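Local coordinates for glucose import ATP-binding protein GlcV (Sulfolobus solfataricus, PDB 1OXX) that hydrolyses ATP to power glucose uptake as the nucleotide-binding subunit of the archaeal ABC transporter GlcSTUV, at residues 311-316 / 330-335; 242-247 / 275-280; 102-107 / 119-124. The protein carries 1 engineered substitution. All coordinates share one frame; numbering follows the deposited sequence.

Overall arrangement
Along the chain the order is contact 3, contact 2, contact 1, and each closes before the next opens. Contact 3 pairs helices 99-104 and 114-127 within the ABC-ATPase part. Contacts 1 and 2 lie in the C-terminal β-rich part, about 16 Å apart between centres, with nearest atoms about 5 Å apart; strand 324-328 links them, as it borders strand 310-317 of contact 1 and packs on 242-247 and Pro-278 of contact 2. Contact 3 lies across the chain's centre from both, its centre about 47 Å from that of contact 2 and 54 Å from that of contact 1. The distances reflect the two-part build of GlcV, an ATPase domain linked to a C-terminal domain of unknown function.

Contact 1 (311-316 / 330-335); sequences FRITIT and HPIHSG
The backbone of Phe-311, in strand 310-317, comes closest to the loop 330-335 at Pro-331, the CA atoms of the two residues being 6.1 Å apart, and no hydrogen bond joins the segments. Side chains of the strand make the contact, meeting both backbone and side chains of the loop. The phenyl ring of Phe-311 receives the pyrrolidine ring of Pro-331 over one face in a CH-pi contact: Pro-331 CG stands 4.2 Å from the centroid of the Phe-311 ring, 13° off its normal. Pro-331 CD lies over the same ring, 3.8 Å from Phe-311 CE1, while Phe-311 CD1 meets the carbonyl carbon of His-330. In Ile-313, chi1 (-53°) puts CG1 anti to the carbonyl carbon, and chi2 (174°) extends CD1 onto the loop backbone, 3.8 Å from His-330 O. Ile-313 CD1 also lies 4.3 Å from Ile-332 CG1. The chain leaving the antiparallel hairpin of strands 310-317 and 324-328 folds back over the first strand, at the surface of the C-terminal domain. Strand 310-317 runs between strands 294-307 and 324-328, and Ile-313 and Ile-332 both pack on Leu-283 of strand 281-284, with Ile-332 also against Val-338 of strand 337-342.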
loop_
_atom_site.group_PDB
_atom_site.type_symbol
_atom_site.label_atom_id
_atom_site.label_comp_id
_atom_site.label_asym_id
_atom_site.label_seq_id
_atom_site.Cartn_x
_atom_site.Cartn_y
_atom_site.Cartn_z
ATOM N N PHE A 311 20.838 -2.780 -14.221
ATOM C CA PHE A 311 21.248 -4.143 -13.944
ATOM C C PHE A 311 21.002 -4.499 -12.487
ATOM O O PHE A 311 21.476 -3.823 -11.571
ATOM C CB PHE A 311 22.707 -4.339 -14.289
ATOM C CG PHE A 311 22.993 -4.161 -15.736
ATOM C CD1 PHE A 311 23.467 -2.958 -16.225
ATOM C CD2 PHE A 311 22.720 -5.183 -16.625
ATOM C CE1 PHE A 311 23.686 -2.797 -17.580
ATOM C CE2 PHE A 311 22.952 -5.035 -17.974
ATOM C CZ PHE A 311 23.432 -3.832 -18.452
ATOM N N ARG A 312 20.259 -5.576 -12.289
ATOM C CA ARG A 312 19.995 -6.104 -10.960
ATOM C C ARG A 312 21.038 -7.172 -10.713
ATOM O O ARG A 312 20.993 -8.259 -11.305
ATOM C CB ARG A 312 18.587 -6.685 -10.891
ATOM C CG ARG A 312 18.090 -7.107 -9.511
ATOM C CD ARG A 312 16.708 -7.739 -9.624
ATOM N NE ARG A 312 16.003 -8.017 -8.378
ATOM C CZ ARG A 312 16.182 -9.096 -7.644
ATOM N NH1 ARG A 312 17.083 -10.000 -8.001
ATOM N NH2 ARG A 312 15.460 -9.267 -6.548
ATOM N N ILE A 313 22.013 -6.838 -9.878
ATOM C CA ILE A 313 23.128 -7.714 -9.613
ATOM C C ILE A 313 22.909 -8.432 -8.297
ATOM O O ILE A 313 22.765 -7.789 -7.252
ATOM C CB ILE A 313 24.459 -6.916 -9.549
ATOM C CG1 ILE A 313 24.649 -6.071 -10.801
ATOM C CG2 ILE A 313 25.617 -7.852 -9.325
ATOM C CD1 ILE A 313 25.841 -5.181 -10.741
ATOM N N THR A 314 22.892 -9.756 -8.333
ATOM C CA THR A 314 22.746 -10.565 -7.142
ATOM C C THR A 314 24.087 -11.188 -6.810
ATOM O O THR A 314 24.723 -11.800 -7.684
ATOM C CB THR A 314 21.730 -11.688 -7.370
ATOM O OG1 THR A 314 20.421 -11.136 -7.576
ATOM C CG2 THR A 314 21.626 -12.547 -6.117
ATOM N N ILE A 315 24.526 -11.007 -5.571
ATOM C CA ILE A 315 25.752 -11.609 -5.095
ATOM C C ILE A 315 25.422 -12.538 -3.956
ATOM O O ILE A 315 24.314 -12.508 -3.427
ATOM C CB ILE A 315 26.742 -10.534 -4.589
ATOM C CG1 ILE A 315 26.204 -9.830 -3.353
ATOM C CG2 ILE A 315 27.034 -9.519 -5.663
ATOM C CD1 ILE A 315 26.782 -10.320 -2.074
ATOM N N THR A 316 26.378 -13.389 -3.613
ATOM C CA THR A 316 26.339 -14.094 -2.344
ATOM C C THR A 316 27.698 -13.887 -1.721
ATOM O O THR A 316 28.672 -13.615 -2.417
ATOM C CB THR A 316 26.101 -15.604 -2.434
ATOM O OG1 THR A 316 27.222 -16.227 -3.061
ATOM C CG2 THR A 316 24.884 -15.944 -3.277
ATOM N N HIS A 330 26.115 -0.227 -14.592
ATOM C CA HIS A 330 26.966 -1.145 -15.355
ATOM C C HIS A 330 26.945 -2.524 -14.721
ATOM O O HIS A 330 26.796 -2.672 -13.496
ATOM C CB HIS A 330 28.438 -0.673 -15.386
ATOM C CG HIS A 330 28.725 0.463 -16.324
ATOM N ND1 HIS A 330 28.566 1.785 -15.962
ATOM C CD2 HIS A 330 29.205 0.478 -17.591
ATOM C CE1 HIS A 330 28.919 2.564 -16.971
ATOM N NE2 HIS A 330 29.316 1.797 -17.970
ATOM N N PRO A 331 27.142 -3.551 -15.538
ATOM C CA PRO A 331 27.161 -4.911 -15.006
ATOM C C PRO A 331 28.496 -5.254 -14.377
ATOM O O PRO A 331 29.509 -4.594 -14.629
ATOM C CB PRO A 331 26.941 -5.789 -16.253
ATOM C CG PRO A 331 27.267 -4.941 -17.413
ATOM C CD PRO A 331 27.388 -3.508 -16.981
ATOM N N ILE A 332 28.463 -6.247 -13.497
ATOM C CA ILE A 332 29.654 -6.940 -13.036
ATOM C C ILE A 332 29.290 -8.375 -13.288
ATOM O O ILE A 332 28.353 -8.899 -12.723
ATOM C CB ILE A 332 29.986 -6.726 -11.576
ATOM C CG1 ILE A 332 30.122 -5.241 -11.266
ATOM C CG2 ILE A 332 31.268 -7.465 -11.239
ATOM C CD1 ILE A 332 30.314 -4.950 -9.790
ATOM N N HIS A 333 30.031 -9.015 -14.160
ATOM C CA HIS A 333 29.610 -10.315 -14.660
ATOM C C HIS A 333 29.645 -11.450 -13.647
ATOM O O HIS A 333 30.343 -11.404 -12.644
ATOM C CB HIS A 333 30.332 -10.648 -15.974
ATOM C CG HIS A 333 31.761 -11.084 -15.828
ATOM N ND1 HIS A 333 32.821 -10.203 -15.877
ATOM C CD2 HIS A 333 32.305 -12.319 -15.728
ATOM C CE1 HIS A 333 33.956 -10.875 -15.778
ATOM N NE2 HIS A 333 33.672 -12.158 -15.691
ATOM N N SER A 334 28.846 -12.471 -13.934
ATOM C CA SER A 334 28.695 -13.622 -13.054
ATOM C C SER A 334 30.029 -14.282 -12.763
ATOM O O SER A 334 30.856 -14.474 -13.659
ATOM C CB SER A 334 27.732 -14.622 -13.693
ATOM O OG SER A 334 27.520 -15.749 -12.859
ATOM N N GLY A 335 30.246 -14.616 -11.496
ATOM C CA GLY A 335 31.472 -15.267 -11.085
ATOM C C GLY A 335 32.539 -14.306 -10.581
ATOM O O GLY A 335 33.533 -14.722 -9.976
#

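Contact 2 (242-247 / 275-280); sequences GEINEL and GIRPED
The guanidinium of Arg-277 has Ile-244 CD1 over the centre of one face, 4.2 Å above its plane, and the carbonyl oxygens of Gly-242 and Glu-243 at its edge. Arg-277 NH1 bonds to Glu-243 O at 3.0 Å, approaching from above that carbonyl's plane, and more weakly to Gly-242 O. The Arg-277 chain, extended from CG to NE, runs past the Glu-243 carbonyl. NH1 also bonds Ala-238 O, NH2 bonds Tyr-229 O, and Tyr-229 adds a cation-pi contact. The amide of Asn-245, whose OD1 accepts from Phe-325 N, donates an N-H from Asn-245 ND2 to Ile-276 O at 2.9 Å. The backbone N of Asn-245 reaches that oxygen from the opposite face of its plane, so two donors grip it. With Ile-276 N bonding Asn-245 O at 3.0 Å, the two residues form an antiparallel hydrogen-bonded pair; Glu-246 and Gly-275 follow as a non-hydrogen-bonded pair. Pro-278 CD packs 3.5 Å from Glu-243 O, and a water bridges that oxygen to Glu-279 OE1. A leucine in place of Arg-277 would probably leave the carbonyls of Gly-242 and Glu-243 without their cationic donor. The carbonyl oxygens of Ala-238, Gly-242 and Glu-243 at NH1 probably stabilise the guanidinium charge, and these bonds join helix 235-241 to the start of the C-terminal β structure.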
loop_
_atom_site.group_PDB
_atom_site.type_symbol
_atom_site.label_atom_id
_atom_site.label_comp_id
_atom_site.label_asym_id
_atom_site.label_seq_id
_atom_site.Cartn_x
_atom_site.Cartn_y
_atom_site.Cartn_z
ATOM N N GLY A 242 8.700 -2.065 1.005
ATOM C CA GLY A 242 9.657 -1.885 -0.077
ATOM C C GLY A 242 10.617 -3.048 -0.215
ATOM O O GLY A 242 10.708 -3.896 0.674
ATOM N N GLU A 243 11.361 -3.067 -1.314
ATOM C CA GLU A 243 12.347 -4.112 -1.541
ATOM C C GLU A 243 13.407 -4.111 -0.468
ATOM O O GLU A 243 13.877 -3.058 -0.022
ATOM C CB GLU A 243 13.032 -3.936 -2.901
ATOM C CG GLU A 243 12.095 -4.105 -4.075
ATOM C CD GLU A 243 12.826 -4.382 -5.373
ATOM O OE1 GLU A 243 13.893 -3.776 -5.586
ATOM O OE2 GLU A 243 12.325 -5.205 -6.171
ATOM N N ILE A 244 13.784 -5.310 -0.056
ATOM C CA ILE A 244 14.845 -5.460 0.921
ATOM C C ILE A 244 15.485 -6.839 0.816
ATOM O O ILE A 244 14.818 -7.826 0.487
ATOM C CB ILE A 244 14.314 -5.219 2.364
ATOM C CG1 ILE A 244 15.483 -5.052 3.333
ATOM C CG2 ILE A 244 13.399 -6.346 2.796
ATOM C CD1 ILE A 244 15.113 -4.391 4.655
ATOM N N ASN A 245 16.795 -6.880 1.055
ATOM C CA ASN A 245 17.529 -8.113 1.202
ATOM C C ASN A 245 17.434 -8.592 2.646
ATOM O O ASN A 245 17.685 -7.823 3.578
ATOM C CB ASN A 245 18.999 -7.879 0.863
ATOM C CG ASN A 245 19.199 -7.497 -0.577
ATOM O OD1 ASN A 245 19.074 -8.341 -1.462
ATOM N ND2 ASN A 245 19.527 -6.228 -0.827
ATOM N N GLU A 246 17.088 -9.857 2.819
ATOM C CA GLU A 246 16.994 -10.480 4.141
ATOM C C GLU A 246 18.058 -11.556 4.244
ATOM O O GLU A 246 18.079 -12.492 3.430
ATOM C CB GLU A 246 15.616 -11.116 4.328
ATOM C CG GLU A 246 14.446 -10.200 4.032
ATOM C CD GLU A 246 13.100 -10.892 4.140
ATOM O OE1 GLU A 246 13.006 -11.980 4.773
ATOM O OE2 GLU A 246 12.126 -10.329 3.593
ATOM N N LEU A 247 18.939 -11.418 5.233
ATOM C CA LEU A 247 20.031 -12.378 5.422
ATOM C C LEU A 247 20.061 -12.806 6.861
ATOM O O LEU A 247 19.741 -12.018 7.740
ATOM C CB LEU A 247 21.390 -11.748 5.132
ATOM C CG LEU A 247 21.673 -11.208 3.744
ATOM C CD1 LEU A 247 21.222 -9.781 3.730
ATOM C CD2 LEU A 247 23.151 -11.316 3.421
ATOM N N GLY A 275 18.548 -6.832 7.518
ATOM C CA GLY A 275 17.802 -6.246 6.427
ATOM C C GLY A 275 18.612 -5.121 5.825
ATOM O O GLY A 275 19.034 -4.203 6.533
ATOM N N ILE A 276 18.865 -5.199 4.520
ATOM C CA ILE A 276 19.574 -4.119 3.823
ATOM C C ILE A 276 18.910 -3.910 2.465
ATOM O O ILE A 276 18.811 -4.821 1.633
ATOM C CB ILE A 276 21.124 -4.378 3.738
ATOM C CG1 ILE A 276 21.869 -3.129 3.238
ATOM C CG2 ILE A 276 21.470 -5.600 2.901
ATOM C CD1 ILE A 276 22.053 -2.039 4.303
ATOM N N ARG A 277 18.381 -2.710 2.268
ATOM C CA ARG A 277 17.692 -2.415 1.020
ATOM C C ARG A 277 18.686 -2.288 -0.138
ATOM O O ARG A 277 19.845 -1.903 0.058
ATOM C CB ARG A 277 16.845 -1.161 1.180
ATOM C CG ARG A 277 15.727 -1.308 2.189
ATOM C CD ARG A 277 14.640 -0.225 2.045
ATOM N NE ARG A 277 13.722 -0.267 3.172
ATOM C CZ ARG A 277 12.725 -1.133 3.309
ATOM N NH1 ARG A 277 12.450 -2.018 2.354
ATOM N NH2 ARG A 277 11.956 -1.082 4.392
ATOM N N PRO A 278 18.256 -2.605 -1.358
ATOM C CA PRO A 278 19.175 -2.568 -2.513
ATOM C C PRO A 278 19.844 -1.218 -2.735
ATOM O O PRO A 278 20.984 -1.183 -3.164
ATOM C CB PRO A 278 18.288 -2.966 -3.681
ATOM C CG PRO A 278 16.918 -2.682 -3.208
ATOM C CD PRO A 278 16.912 -3.054 -1.755
ATOM N N GLU A 279 19.164 -0.108 -2.456
ATOM C CA GLU A 279 19.770 1.200 -2.628
ATOM C C GLU A 279 20.875 1.469 -1.610
ATOM O O GLU A 279 21.645 2.405 -1.774
ATOM C CB GLU A 279 18.718 2.296 -2.544
ATOM C CG GLU A 279 18.054 2.441 -1.177
ATOM C CD GLU A 279 16.731 1.709 -1.049
ATOM O OE1 GLU A 279 16.527 0.700 -1.749
ATOM O OE2 GLU A 279 15.893 2.147 -0.204
ATOM N N ASP A 280 20.944 0.632 -0.583
ATOM C CA ASP A 280 21.917 0.801 0.493
ATOM C C ASP A 280 23.078 -0.161 0.382
ATOM O O ASP A 280 23.791 -0.397 1.362
ATOM C CB ASP A 280 21.231 0.681 1.846
ATOM C CG ASP A 280 20.167 1.736 2.041
ATOM O OD1 ASP A 280 20.395 2.903 1.622
ATOM O OD2 ASP A 280 19.079 1.440 2.579
HETATM O O HOH W 1 14.227 -0.748 -2.102
#

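Contact 3 (102-107 / 119-124); sequences NIAFPL and KRVEEV
Val-121, on helix 114-127, presents both its methyls to Ile-103 and Ala-104 of helix 99-104. CG1 stands anti to the backbone N of Val-121 (chi1 171°) and lies 3.8 Å from Ile-103 CG2, while Val-121 CG2 rests against Ala-104, 3.8 Å from both CA and CB of Ala-104. Ile-103 answers with its shorter branch: CG2 is anti to its own backbone N and meets the valine obliquely. The backbones are nearest at Ala-104 and Val-121, with CA atoms 6.1 Å apart. In the 3-10 segment 105-107, Leu-107 reaches across through CD1, which lies 4.2 Å from Val-121 CG2 and 4.1 Å from Arg-120 CG. The Arg-120 chain bends at chi2 (58°), which turns CD away from the extended course. The guanidinium, with Val-124 CG2 over one face, has Glu-123 OE1 in its plane, 3.0 Å from Arg-120 NH1, in a salt bridge, while NE bonds the carbonyl of Val-156. This apolar contact lies in what is, as in other ABC ATPases, probably the helical subdomain. Helix 143-155 closes on it, Val-149 and Ala-152 packing against Ile-103 and Ala-152 also against Val-124, while Val-156, just beyond that helix, touches Leu-107.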
loop_
_atom_site.group_PDB
_atom_site.type_symbol
_atom_site.label_atom_id
_atom_site.label_comp_id
_atom_site.label_asym_id
_atom_site.label_seq_id
_atom_site.Cartn_x
_atom_site.Cartn_y
_atom_site.Cartn_z
ATOM N N ASN A 102 -23.907 5.527 -15.676
ATOM C CA ASN A 102 -23.123 4.951 -14.594
ATOM C C ASN A 102 -22.929 5.959 -13.465
ATOM O O ASN A 102 -23.018 5.610 -12.291
ATOM C CB ASN A 102 -21.758 4.489 -15.104
ATOM C CG ASN A 102 -21.747 3.034 -15.478
ATOM O OD1 ASN A 102 -21.676 2.157 -14.602
ATOM N ND2 ASN A 102 -21.825 2.747 -16.777
ATOM N N ILE A 103 -22.641 7.207 -13.815
ATOM C CA ILE A 103 -22.408 8.243 -12.821
ATOM C C ILE A 103 -23.711 8.661 -12.133
ATOM O O ILE A 103 -23.719 8.974 -10.936
ATOM C CB ILE A 103 -21.691 9.433 -13.456
ATOM C CG1 ILE A 103 -20.333 9.000 -14.025
ATOM C CG2 ILE A 103 -21.514 10.565 -12.441
ATOM C CD1 ILE A 103 -19.669 10.073 -14.931
ATOM N N ALA A 104 -24.813 8.631 -12.866
ATOM C CA ALA A 104 -26.107 9.020 -12.320
ATOM C C ALA A 104 -26.711 7.967 -11.409
ATOM O O ALA A 104 -27.570 8.270 -10.572
ATOM C CB ALA A 104 -27.061 9.292 -13.434
ATOM N N PHE A 105 -26.300 6.723 -11.578
ATOM C CA PHE A 105 -26.915 5.618 -10.857
ATOM C C PHE A 105 -27.081 5.842 -9.348
ATOM O O PHE A 105 -28.158 5.594 -8.816
ATOM C CB PHE A 105 -26.146 4.321 -11.129
ATOM C CG PHE A 105 -26.871 3.090 -10.663
ATOM C CD1 PHE A 105 -27.969 2.618 -11.358
ATOM C CD2 PHE A 105 -26.468 2.432 -9.527
ATOM C CE1 PHE A 105 -28.645 1.490 -10.926
ATOM C CE2 PHE A 105 -27.138 1.303 -9.091
ATOM C CZ PHE A 105 -28.227 0.836 -9.797
ATOM N N PRO A 106 -26.047 6.302 -8.650
ATOM C CA PRO A 106 -26.180 6.489 -7.200
ATOM C C PRO A 106 -27.210 7.539 -6.817
ATOM O O PRO A 106 -27.612 7.584 -5.655
ATOM C CB PRO A 106 -24.779 6.938 -6.776
ATOM C CG PRO A 106 -23.866 6.409 -7.860
ATOM C CD PRO A 106 -24.682 6.588 -9.121
ATOM N N LEU A 107 -27.630 8.370 -7.761
ATOM C CA LEU A 107 -28.573 9.448 -7.467
ATOM C C LEU A 107 -30.034 9.053 -7.646
ATOM O O LEU A 107 -30.924 9.859 -7.385
ATOM C CB LEU A 107 -28.296 10.638 -8.372
ATOM C CG LEU A 107 -26.891 11.253 -8.316
ATOM C CD1 LEU A 107 -26.785 12.468 -9.215
ATOM C CD2 LEU A 107 -26.561 11.621 -6.894
ATOM N N LYS A 119 -27.452 18.053 -13.948
ATOM C CA LYS A 119 -26.521 19.105 -13.590
ATOM C C LYS A 119 -25.391 18.566 -12.719
ATOM O O LYS A 119 -24.216 18.897 -12.913
ATOM C CB LYS A 119 -27.273 20.269 -12.931
ATOM C CG LYS A 119 -28.132 21.033 -13.929
ATOM C CD LYS A 119 -28.898 22.181 -13.290
ATOM C CE LYS A 119 -29.864 22.827 -14.283
ATOM N NZ LYS A 119 -30.613 23.943 -13.645
ATOM N N ARG A 120 -25.725 17.683 -11.791
ATOM C CA ARG A 120 -24.711 17.143 -10.897
ATOM C C ARG A 120 -23.738 16.229 -11.634
ATOM O O ARG A 120 -22.515 16.318 -11.469
ATOM C CB ARG A 120 -25.353 16.389 -9.733
ATOM C CG ARG A 120 -24.354 15.771 -8.776
ATOM C CD ARG A 120 -23.404 16.779 -8.156
ATOM N NE ARG A 120 -22.458 16.123 -7.268
ATOM C CZ ARG A 120 -21.303 16.643 -6.861
ATOM N NH1 ARG A 120 -20.931 17.856 -7.250
ATOM N NH2 ARG A 120 -20.515 15.934 -6.057
ATOM N N VAL A 121 -24.279 15.334 -12.447
ATOM C CA VAL A 121 -23.436 14.444 -13.214
ATOM C C VAL A 121 -22.520 15.241 -14.145
ATOM O O VAL A 121 -21.327 14.969 -14.234
ATOM C CB VAL A 121 -24.285 13.464 -14.036
ATOM C CG1 VAL A 121 -23.407 12.672 -15.030
ATOM C CG2 VAL A 121 -25.048 12.538 -13.087
ATOM N N GLU A 122 -23.074 16.229 -14.839
ATOM C CA GLU A 122 -22.257 17.036 -15.749
ATOM C C GLU A 122 -21.171 17.811 -15.024
ATOM O O GLU A 122 -20.061 17.948 -15.543
ATOM C CB GLU A 122 -23.110 17.955 -16.607
ATOM C CG GLU A 122 -23.847 17.184 -17.685
ATOM C CD GLU A 122 -24.455 18.079 -18.742
ATOM O OE1 GLU A 122 -25.582 17.784 -19.174
ATOM O OE2 GLU A 122 -23.781 19.063 -19.157
ATOM N N GLU A 123 -21.493 18.311 -13.831
ATOM C CA GLU A 123 -20.546 19.095 -13.048
ATOM C C GLU A 123 -19.350 18.227 -12.659
ATOM O O GLU A 123 -18.171 18.613 -12.831
ATOM C CB GLU A 123 -21.264 19.655 -11.813
ATOM C CG GLU A 123 -20.404 20.256 -10.725
ATOM C CD GLU A 123 -21.245 20.721 -9.544
ATOM O OE1 GLU A 123 -22.063 19.921 -9.027
ATOM O OE2 GLU A 123 -21.103 21.893 -9.141
ATOM N N VAL A 124 -19.630 17.041 -12.142
ATOM C CA VAL A 124 -18.573 16.148 -11.734
ATOM C C VAL A 124 -17.781 15.672 -12.955
ATOM O O VAL A 124 -16.569 15.563 -12.925
ATOM C CB VAL A 124 -19.148 14.959 -10.943
ATOM C CG1 VAL A 124 -18.077 13.989 -10.574
ATOM C CG2 VAL A 124 -19.873 15.481 -9.709
#